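Local structure of mandelate racemase/muconate lactonizing enzyme family protein (Azoarcus sp., 2QDE) at residues 100-105 with 270-275; 218-223 with 241-246. The protein belongs to the mandelate racemase/muconate lactonizing enzyme family of the enolase superfamily and binds a barium ion at the metal site of its barrel domain. All blocks are in the same frame, centred on the assembly; numbering follows the deposited sequence.

Interaction 1: 100-105 with 270-275; sequences NNQAKA and KTQKAG
N101 lays its side chain against the helical turn 271-274 and reaches a carbonyl at its end. Its CG stands anti to the carbonyl carbon (chi1 -61°), which points the amide at the end of that turn. There N101 ND2 donates to K273 O at 2.8 Å. The donor lies in the carbonyl plane, but the bond is bent, with 139° at the hydrogen. A second bond from N101 ND2 goes to E251, so the amide nitrogen has two acceptors, K273 O and E251 OE2. N101 CB also rests on the backbone, 3.4 Å from Q272 O.

G275 ends the short helix with a positive phi of 110°. Its backbone angles suit glycine, since a CB would crowd the carbonyl oxygen of A274. G275 CA sends a nearly straight C-H contact to N101 O at 3.4 Å. One turn further along, A105 CB sits 3.5 Å from G275 C and also faces T271 O.

Q102 and Q272 lie side by side and point the same way. They touch through their aliphatic parts, CG to CG at 4.2 Å, while their amide planes are almost perpendicular. Q102 NE2 bonds to A50 O and D52 O, and the Q272 amide also finds its main polar partner in A50. K104 brings only its CB near G275 O; its extended chain leads off to a salt bridge with D94.

The contact is buried. It joins the first turn of helix 101-119, in the N-terminal family region, to the short helix following barrel strand 266-269, an interface between capping and barrel domains as in the enolase superfamily.

Interaction 2: 218-223 with 241-246; sequences SKIEQP and TPIYAD. With BA (barium ion), chain I.
E221 and D246 grip the barium ion from the ends of neighbouring parallel strands, 220-221 and 243-245, in a beta-alpha-beta unit of the barrel. E221 OE2 binds the metal at 2.8 Å and D246 OD2 at 2.7 Å. Both side chains have CG anti to the backbone N, and their carboxylate planes are turned 53° apart. D195 and N197 complete the protein part of the site. The other oxygens are held too: E221 OE1 by K165, D246 OD1 by K273 and Y57. The two lysines probably offset the crowded negative charge.

Three backbone bonds join the two segments. I220 N donates to P242 O, nearly along the C=O axis. Y244 N reaches I220 O from above the carbonyl plane. Q222 N meets Y244 O at 2.8 Å, in the carbonyl plane.

On the face of I220 and I243, I243 CD1 packs on I220 CB, and I243 CG2 meets P223 CD at 3.8 Å. Helix 229-236 covers I243 and P223 through M232. On the face of E221 and Y244, K219 lays its CD over the Y244 ring. Its chain then bends at chi4 (-67°), and K219 NZ donates to S218 OG at 3.1 Å, a hydroxyl also hydrogen-bonded to D191 OD1.

How the interactions relate
Interaction 2 is nested in the chain between the two segments of interaction 1, and their centres lie 22 Å apart. They meet at D246. K273 NZ, from the short helix of interaction 1, forms a salt bridge to D246 OD1 at 2.7 Å. K270 NZ makes a longer one to D246 OD2, at 3.4 Å. The K273 side chain lies about 7 Å from the barium ion; bonded to the ligand D246, it is a second-shell residue and probably helps to orient D246. The backbone of the same residue is tied to 100-105. The interface at 100-105 is thus linked through 270-275 to the metal site built by 218-223 and 241-246.

Interaction 1: 100-105 with 270-275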
loop_
_atom_site.group_PDB
_atom_site.type_symbol
_atom_site.label_atom_id
_atom_site.label_comp_id
_atom_site.label_asym_id
_atom_site.label_seq_id
_atom_site.Cartn_x
_atom_site.Cartn_y
_atom_site.Cartn_z
ATOM N N ASN A 100 24.714 -21.741 -4.574
ATOM C CA ASN A 100 25.377 -22.797 -5.353
ATOM C C ASN A 100 24.479 -23.317 -6.471
ATOM O O ASN A 100 24.520 -24.498 -6.817
ATOM C CB ASN A 100 25.768 -23.969 -4.445
ATOM C CG ASN A 100 26.942 -23.643 -3.556
ATOM O OD1 ASN A 100 28.098 -23.834 -3.936
ATOM N ND2 ASN A 100 26.653 -23.128 -2.367
ATOM N N ASN A 101 23.679 -22.422 -7.037
ATOM C CA ASN A 101 22.747 -22.773 -8.100
ATOM C C ASN A 101 23.370 -23.501 -9.290
ATOM O O ASN A 101 22.776 -24.445 -9.804
ATOM C CB ASN A 101 22.027 -21.514 -8.593
ATOM C CG ASN A 101 21.218 -20.848 -7.498
ATOM O OD1 ASN A 101 21.705 -20.655 -6.383
ATOM N ND2 ASN A 101 19.980 -20.488 -7.810
ATOM N N GLN A 102 24.553 -23.074 -9.728
ATOM C CA GLN A 102 25.189 -23.717 -10.879
ATOM C C GLN A 102 25.616 -25.154 -10.580
ATOM O O GLN A 102 25.515 -26.029 -11.443
ATOM C CB GLN A 102 26.386 -22.895 -11.351
ATOM C CG GLN A 102 27.123 -23.478 -12.551
ATOM C CD GLN A 102 28.089 -22.485 -13.174
ATOM O OE1 GLN A 102 28.606 -21.607 -12.494
ATOM N NE2 GLN A 102 28.343 -22.628 -14.471
ATOM N N ALA A 103 26.091 -25.387 -9.359
ATOM C CA ALA A 103 26.509 -26.721 -8.934
ATOM C C ALA A 103 25.273 -27.619 -8.882
ATOM O O ALA A 103 25.299 -28.759 -9.350
ATOM C CB ALA A 103 27.168 -26.652 -7.566
ATOM N N LYS A 104 24.191 -27.093 -8.311
ATOM C CA LYS A 104 22.940 -27.841 -8.211
ATOM C C LYS A 104 22.404 -28.135 -9.611
ATOM O O LYS A 104 21.941 -29.243 -9.891
ATOM C CB LYS A 104 21.890 -27.043 -7.430
ATOM C CG LYS A 104 22.196 -26.838 -5.953
ATOM C CD LYS A 104 21.196 -25.861 -5.330
ATOM C CE LYS A 104 21.399 -25.720 -3.832
ATOM N NZ LYS A 104 20.585 -24.616 -3.254
ATOM N N ALA A 105 22.473 -27.137 -10.487
ATOM C CA ALA A 105 21.990 -27.289 -11.854
ATOM C C ALA A 105 22.735 -28.415 -12.563
ATOM O O ALA A 105 22.135 -29.228 -13.259
ATOM C CB ALA A 105 22.170 -25.989 -12.621
ATOM N N LYS A 270 18.501 -18.510 -17.209
ATOM C CA LYS A 270 19.629 -19.381 -17.548
ATOM C C LYS A 270 19.391 -20.588 -16.659
ATOM O O LYS A 270 19.093 -20.434 -15.475
ATOM C CB LYS A 270 20.993 -18.750 -17.222
ATOM C CG LYS A 270 21.436 -17.665 -18.195
ATOM C CD LYS A 270 22.917 -17.354 -18.036
ATOM C CE LYS A 270 23.370 -16.231 -18.968
ATOM N NZ LYS A 270 22.689 -14.953 -18.662
ATOM N N THR A 271 19.488 -21.786 -17.222
ATOM C CA THR A 271 19.265 -22.986 -16.432
ATOM C C THR A 271 20.199 -23.054 -15.227
ATOM O O THR A 271 19.819 -23.560 -14.179
ATOM C CB THR A 271 19.416 -24.264 -17.292
ATOM O OG1 THR A 271 20.609 -24.181 -18.076
ATOM C CG2 THR A 271 18.221 -24.412 -18.219
ATOM N N GLN A 272 21.411 -22.528 -15.368
ATOM C CA GLN A 272 22.357 -22.547 -14.257
ATOM C C GLN A 272 21.992 -21.530 -13.172
ATOM O O GLN A 272 22.307 -21.721 -12.001
ATOM C CB GLN A 272 23.786 -22.290 -14.758
ATOM C CG GLN A 272 24.339 -23.407 -15.635
ATOM C CD GLN A 272 24.122 -23.165 -17.114
ATOM O OE1 GLN A 272 23.174 -22.485 -17.516
ATOM N NE2 GLN A 272 25.001 -23.734 -17.939
ATOM N N LYS A 273 21.328 -20.446 -13.561
ATOM C CA LYS A 273 20.927 -19.434 -12.592
ATOM C C LYS A 273 19.748 -19.968 -11.785
ATOM O O LYS A 273 19.707 -19.849 -10.555
ATOM C CB LYS A 273 20.524 -18.144 -13.309
ATOM C CG LYS A 273 20.045 -17.039 -12.381
ATOM C CD LYS A 273 19.657 -15.776 -13.152
ATOM C CE LYS A 273 18.543 -16.042 -14.164
ATOM N NZ LYS A 273 18.075 -14.782 -14.817
ATOM N N ALA A 274 18.795 -20.564 -12.494
ATOM C CA ALA A 274 17.597 -21.127 -11.875
ATOM C C ALA A 274 17.954 -22.255 -10.911
ATOM O O ALA A 274 17.294 -22.437 -9.888
ATOM C CB ALA A 274 16.644 -21.640 -12.950
ATOM N N GLY A 275 18.989 -23.021 -11.260
ATOM C CA GLY A 275 19.414 -24.115 -10.405
ATOM C C GLY A 275 19.139 -25.506 -10.947
ATOM O O GLY A 275 19.239 -26.482 -10.207
#

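Interaction 2: 218-223 with 241-246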
loop_
_atom_site.group_PDB
_atom_site.type_symbol
_atom_site.label_atom_id
_atom_site.label_comp_id
_atom_site.label_asym_id
_atom_site.label_seq_id
_atom_site.Cartn_x
_atom_site.Cartn_y
_atom_site.Cartn_z
ATOM N N SER A 218 14.502 -2.400 -28.412
ATOM C CA SER A 218 13.340 -3.155 -27.960
ATOM C C SER A 218 13.299 -3.263 -26.437
ATOM O O SER A 218 12.229 -3.436 -25.852
ATOM C CB SER A 218 13.324 -4.557 -28.580
ATOM O OG SER A 218 14.395 -5.348 -28.097
ATOM N N LYS A 219 14.459 -3.147 -25.794
ATOM C CA LYS A 219 14.530 -3.242 -24.339
ATOM C C LYS A 219 15.937 -3.000 -23.803
ATOM O O LYS A 219 16.906 -2.973 -24.566
ATOM C CB LYS A 219 14.057 -4.632 -23.890
ATOM C CG LYS A 219 14.676 -5.781 -24.700
ATOM C CD LYS A 219 14.121 -7.134 -24.278
ATOM C CE LYS A 219 14.383 -8.209 -25.322
ATOM N NZ LYS A 219 13.618 -7.964 -26.567
ATOM N N ILE A 220 16.028 -2.807 -22.488
ATOM C CA ILE A 220 17.303 -2.622 -21.798
ATOM C C ILE A 220 17.397 -3.760 -20.784
ATOM O O ILE A 220 16.578 -3.846 -19.871
ATOM C CB ILE A 220 17.375 -1.292 -21.012
ATOM C CG1 ILE A 220 17.082 -0.102 -21.933
ATOM C CG2 ILE A 220 18.759 -1.148 -20.393
ATOM C CD1 ILE A 220 18.026 0.017 -23.089
ATOM N N GLU A 221 18.381 -4.638 -20.944
ATOM C CA GLU A 221 18.537 -5.761 -20.029
ATOM C C GLU A 221 19.341 -5.428 -18.771
ATOM O O GLU A 221 20.504 -5.013 -18.847
ATOM C CB GLU A 221 19.193 -6.939 -20.746
ATOM C CG GLU A 221 19.262 -8.220 -19.910
ATOM C CD GLU A 221 19.954 -9.362 -20.642
ATOM O OE1 GLU A 221 19.889 -9.383 -21.893
ATOM O OE2 GLU A 221 20.543 -10.244 -19.964
ATOM N N GLN A 222 18.700 -5.620 -17.619
ATOM C CA GLN A 222 19.297 -5.385 -16.302
ATOM C C GLN A 222 20.211 -4.163 -16.194
ATOM O O GLN A 222 21.433 -4.298 -16.048
ATOM C CB GLN A 222 20.086 -6.621 -15.857
ATOM C CG GLN A 222 20.397 -6.638 -14.367
ATOM C CD GLN A 222 19.164 -6.910 -13.522
ATOM O OE1 GLN A 222 18.909 -6.222 -12.532
ATOM N NE2 GLN A 222 18.393 -7.921 -13.908
ATOM N N PRO A 223 19.633 -2.955 -16.250
ATOM C CA PRO A 223 20.452 -1.748 -16.147
ATOM C C PRO A 223 21.027 -1.523 -14.746
ATOM O O PRO A 223 22.151 -1.039 -14.602
ATOM C CB PRO A 223 19.487 -0.636 -16.568
ATOM C CG PRO A 223 18.165 -1.154 -16.131
ATOM C CD PRO A 223 18.221 -2.615 -16.512
ATOM N N THR A 241 11.493 2.977 -22.718
ATOM C CA THR A 241 12.086 1.705 -23.117
ATOM C C THR A 241 11.826 0.586 -22.117
ATOM O O THR A 241 12.050 0.745 -20.919
ATOM C CB THR A 241 13.607 1.859 -23.310
ATOM O OG1 THR A 241 13.868 3.042 -24.073
ATOM C CG2 THR A 241 14.176 0.646 -24.041
ATOM N N PRO A 242 11.356 -0.572 -22.605
ATOM C CA PRO A 242 11.075 -1.712 -21.728
ATOM C C PRO A 242 12.322 -2.097 -20.943
ATOM O O PRO A 242 13.425 -2.052 -21.474
ATOM C CB PRO A 242 10.658 -2.809 -22.704
ATOM C CG PRO A 242 10.073 -2.042 -23.853
ATOM C CD PRO A 242 11.048 -0.901 -24.006
ATOM N N ILE A 243 12.135 -2.468 -19.680
ATOM C CA ILE A 243 13.233 -2.865 -18.814
ATOM C C ILE A 243 13.062 -4.344 -18.454
ATOM O O ILE A 243 12.070 -4.718 -17.825
ATOM C CB ILE A 243 13.236 -2.033 -17.512
ATOM C CG1 ILE A 243 13.272 -0.534 -17.840
ATOM C CG2 ILE A 243 14.407 -2.440 -16.634
ATOM C CD1 ILE A 243 14.501 -0.088 -18.610
ATOM N N TYR A 244 14.023 -5.174 -18.856
ATOM C CA TYR A 244 13.987 -6.611 -18.576
ATOM C C TYR A 244 14.932 -6.977 -17.434
ATOM O O TYR A 244 15.968 -6.338 -17.250
ATOM C CB TYR A 244 14.379 -7.412 -19.822
ATOM C CG TYR A 244 13.251 -7.635 -20.809
ATOM C CD1 TYR A 244 12.381 -6.600 -21.165
ATOM C CD2 TYR A 244 13.082 -8.875 -21.419
ATOM C CE1 TYR A 244 11.371 -6.799 -22.109
ATOM C CE2 TYR A 244 12.078 -9.085 -22.362
ATOM C CZ TYR A 244 11.229 -8.045 -22.703
ATOM O OH TYR A 244 10.241 -8.263 -23.633
ATOM N N ALA A 245 14.581 -8.020 -16.684
ATOM C CA ALA A 245 15.398 -8.457 -15.562
ATOM C C ALA A 245 16.079 -9.802 -15.815
ATOM O O ALA A 245 15.443 -10.749 -16.277
ATOM C CB ALA A 245 14.540 -8.552 -14.316
ATOM N N ASP A 246 17.375 -9.877 -15.522
ATOM C CA ASP A 246 18.120 -11.122 -15.670
ATOM C C ASP A 246 18.644 -11.464 -14.286
ATOM O O ASP A 246 18.048 -12.268 -13.567
ATOM C CB ASP A 246 19.289 -10.962 -16.647
ATOM C CG ASP A 246 20.160 -12.212 -16.733
ATOM O OD1 ASP A 246 19.852 -13.232 -16.072
ATOM O OD2 ASP A 246 21.166 -12.171 -17.474
HETATM BA BA BA I . 22.819 -10.289 -18.357
#